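Local coordinates for MYB proto-oncogene protein (Mus musculus, PDB 1GVD) that probably binds DNA through helix-turn-helix-like Myb repeats to regulate transcription, the second repeat being the fragment described here, at residues Q12-L17 against K31-R36. The protein carries 1 engineered substitution. Residues are numbered along the deposited sequence; the frame is centred on the assembly and turned at random.
Engineered in segment 12-17: L14 (natural residue Val). Unlike the reference sequence in segment 12-17: K16 (reference Gln). With SO4 (sulfate ion), chain C.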
loop_
_atom_site.group_PDB
_atom_site.type_symbol
_atom_site.label_atom_id
_atom_site.label_comp_id
_atom_site.label_asym_id
_atom_site.label_seq_id
_atom_site.Cartn_x
_atom_site.Cartn_y
_atom_site.Cartn_z
ATOM N N GLN A 12 4.400 4.988 5.124
ATOM C CA GLN A 12 4.481 4.505 6.493
ATOM C C GLN A 12 3.234 3.705 6.857
ATOM O O GLN A 12 3.326 2.662 7.504
ATOM C CB GLN A 12 4.660 5.670 7.466
ATOM C CG GLN A 12 4.928 5.221 8.894
ATOM C CD GLN A 12 6.215 4.427 9.022
ATOM O OE1 GLN A 12 7.312 4.972 8.887
ATOM N NE2 GLN A 12 6.087 3.130 9.274
ATOM N N ARG A 13 2.064 4.191 6.451
ATOM C CA ARG A 13 0.826 3.472 6.738
ATOM C C ARG A 13 0.805 2.123 6.022
ATOM O O ARG A 13 0.360 1.122 6.589
ATOM C CB ARG A 13 -0.391 4.300 6.314
ATOM C CG ARG A 13 -0.566 5.595 7.095
ATOM C CD ARG A 13 -1.665 6.463 6.492
ATOM N NE ARG A 13 -2.976 5.818 6.534
ATOM C CZ ARG A 13 -3.684 5.630 7.643
ATOM N NH1 ARG A 13 -3.215 6.040 8.812
ATOM N NH2 ARG A 13 -4.866 5.030 7.583
ATOM N N LEU A 14 1.294 2.086 4.786
ATOM C CA LEU A 14 1.316 0.839 4.033
ATOM C C LEU A 14 2.208 -0.180 4.731
ATOM O O LEU A 14 1.871 -1.359 4.799
ATOM C CB LEU A 14 1.800 1.087 2.601
ATOM C CG LEU A 14 1.862 -0.142 1.687
ATOM C CD1 LEU A 14 0.506 -0.824 1.628
ATOM C CD2 LEU A 14 2.310 0.284 0.300
ATOM N N ILE A 15 3.342 0.269 5.257
ATOM C CA ILE A 15 4.246 -0.629 5.970
ATOM C C ILE A 15 3.507 -1.273 7.145
ATOM O O ILE A 15 3.580 -2.487 7.343
ATOM C CB ILE A 15 5.489 0.137 6.487
ATOM C CG1 ILE A 15 6.415 0.450 5.310
ATOM C CG2 ILE A 15 6.221 -0.681 7.549
ATOM C CD1 ILE A 15 7.585 1.349 5.665
ATOM N N LYS A 16 2.780 -0.464 7.911
ATOM C CA LYS A 16 2.026 -0.978 9.051
ATOM C C LYS A 16 0.898 -1.920 8.634
ATOM O O LYS A 16 0.640 -2.921 9.306
ATOM C CB LYS A 16 1.458 0.182 9.872
ATOM C CG LYS A 16 2.519 0.994 10.592
ATOM C CD LYS A 16 1.898 2.085 11.446
ATOM C CE LYS A 16 2.953 2.804 12.271
ATOM N NZ LYS A 16 3.655 1.873 13.198
ATOM N N LEU A 17 0.228 -1.609 7.530
ATOM C CA LEU A 17 -0.861 -2.456 7.059
ATOM C C LEU A 17 -0.353 -3.811 6.564
ATOM O O LEU A 17 -1.003 -4.833 6.768
ATOM C CB LEU A 17 -1.658 -1.735 5.968
ATOM C CG LEU A 17 -2.521 -0.595 6.521
ATOM C CD1 LEU A 17 -2.949 0.334 5.395
ATOM C CD2 LEU A 17 -3.732 -1.176 7.243
ATOM N N LYS A 31 -8.428 -0.673 1.486
ATOM C CA LYS A 31 -9.614 -0.102 2.114
ATOM C C LYS A 31 -9.228 0.920 3.184
ATOM O O LYS A 31 -10.022 1.795 3.535
ATOM C CB LYS A 31 -10.452 -1.220 2.736
ATOM C CG LYS A 31 -11.875 -0.826 3.090
ATOM C CD LYS A 31 -12.637 -2.008 3.677
ATOM C CE LYS A 31 -12.607 -3.216 2.747
ATOM N NZ LYS A 31 -13.182 -2.915 1.407
ATOM N N HIS A 32 -8.003 0.808 3.692
ATOM C CA HIS A 32 -7.501 1.701 4.733
ATOM C C HIS A 32 -6.670 2.862 4.197
ATOM O O HIS A 32 -6.152 3.668 4.972
ATOM C CB HIS A 32 -6.661 0.901 5.730
ATOM C CG HIS A 32 -7.422 -0.184 6.422
ATOM N ND1 HIS A 32 -8.293 0.063 7.461
ATOM C CD2 HIS A 32 -7.468 -1.519 6.203
ATOM C CE1 HIS A 32 -8.843 -1.073 7.852
ATOM N NE2 HIS A 32 -8.360 -2.048 7.104
ATOM N N LEU A 33 -6.535 2.941 2.876
ATOM C CA LEU A 33 -5.764 4.006 2.240
ATOM C C LEU A 33 -6.629 4.764 1.242
ATOM O O LEU A 33 -6.893 4.284 0.142
ATOM C CB LEU A 33 -4.543 3.421 1.527
ATOM C CG LEU A 33 -3.480 2.794 2.434
ATOM C CD1 LEU A 33 -2.492 1.994 1.601
ATOM C CD2 LEU A 33 -2.766 3.887 3.213
ATOM N N LYS A 34 -7.063 5.954 1.640
ATOM C CA LYS A 34 -7.907 6.796 0.804
ATOM C C LYS A 34 -7.291 7.032 -0.574
ATOM O O LYS A 34 -6.118 7.382 -0.684
ATOM C CB LYS A 34 -8.127 8.142 1.500
ATOM C CG LYS A 34 -9.278 8.965 0.952
ATOM C CD LYS A 34 -10.615 8.358 1.341
ATOM C CE LYS A 34 -11.769 9.241 0.898
ATOM N NZ LYS A 34 -13.085 8.690 1.325
ATOM N N GLY A 35 -8.085 6.828 -1.623
ATOM C CA GLY A 35 -7.602 7.059 -2.973
ATOM C C GLY A 35 -6.669 6.022 -3.571
ATOM O O GLY A 35 -6.014 6.291 -4.577
ATOM N N ARG A 36 -6.602 4.843 -2.960
ATOM C CA ARG A 36 -5.742 3.773 -3.461
ATOM C C ARG A 36 -6.528 2.491 -3.699
ATOM O O ARG A 36 -7.496 2.209 -2.992
ATOM C CB ARG A 36 -4.622 3.456 -2.461
ATOM C CG ARG A 36 -3.664 4.595 -2.172
ATOM C CD ARG A 36 -2.888 5.009 -3.404
ATOM N NE ARG A 36 -2.005 6.134 -3.112
ATOM C CZ ARG A 36 -1.305 6.794 -4.027
ATOM N NH1 ARG A 36 -1.375 6.441 -5.306
ATOM N NH2 ARG A 36 -0.543 7.814 -3.665
HETATM S S SO4 C . -11.604 6.142 -1.963
HETATM O O1 SO4 C . -10.974 5.854 -3.265
HETATM O O2 SO4 C . -12.887 5.419 -1.868
HETATM O O3 SO4 C . -10.710 5.702 -0.876
HETATM O O4 SO4 C . -11.848 7.592 -1.842
#
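R13 reaches from helix 8-21 across to H32 and L33, its CB lying 3.9 Å from L33 CD2. The chain then bends at chi3 (63°), which sets NE, and the same methyl stands at the guanidinium edge, with R13 NE 3.8 Å from L33 CD2. At the tip, NH2 donates to the backbone carbonyl of H32, with R13 NH2 3.2 Å from H32 O. The N-H...O angle of 168° shows a straight bond, and the oxygen lies at the guanidinium edge, in its plane. The donor meets the oxygen almost head-on to the carbonyl, at a C=O...N angle of 163°. Two conformers of R13 are deposited, so this describes one of them.

One helical turn on, L17 presents both methyls: CD1 packs 3.8 Å from H32 CB, while CD2 lies 3.9 Å from H32 CD2, oblique to the imidazole. L17 CD1 also meets L33 CG at 3.9 Å, the two leucines running antiparallel past one another. L33 thus enters between R13 and L17, and its CD1 meets CD1 of L14, an engineered leucine, at 4.1 Å, the L14 side chain lying roughly perpendicular to that of L33.

A type II beta turn spans L33 to R36, closed by R36 N to L33 O, with G35 at positive phi; G35 N binds a sulfate, probably from the crystallisation liquor. The contact thus joins the first helix of the three-helix Myb fold to the connection between helices 26-30 and 38-49: I29 touches L14 and L17 from the former, and C41 of the latter meets L14 and L33.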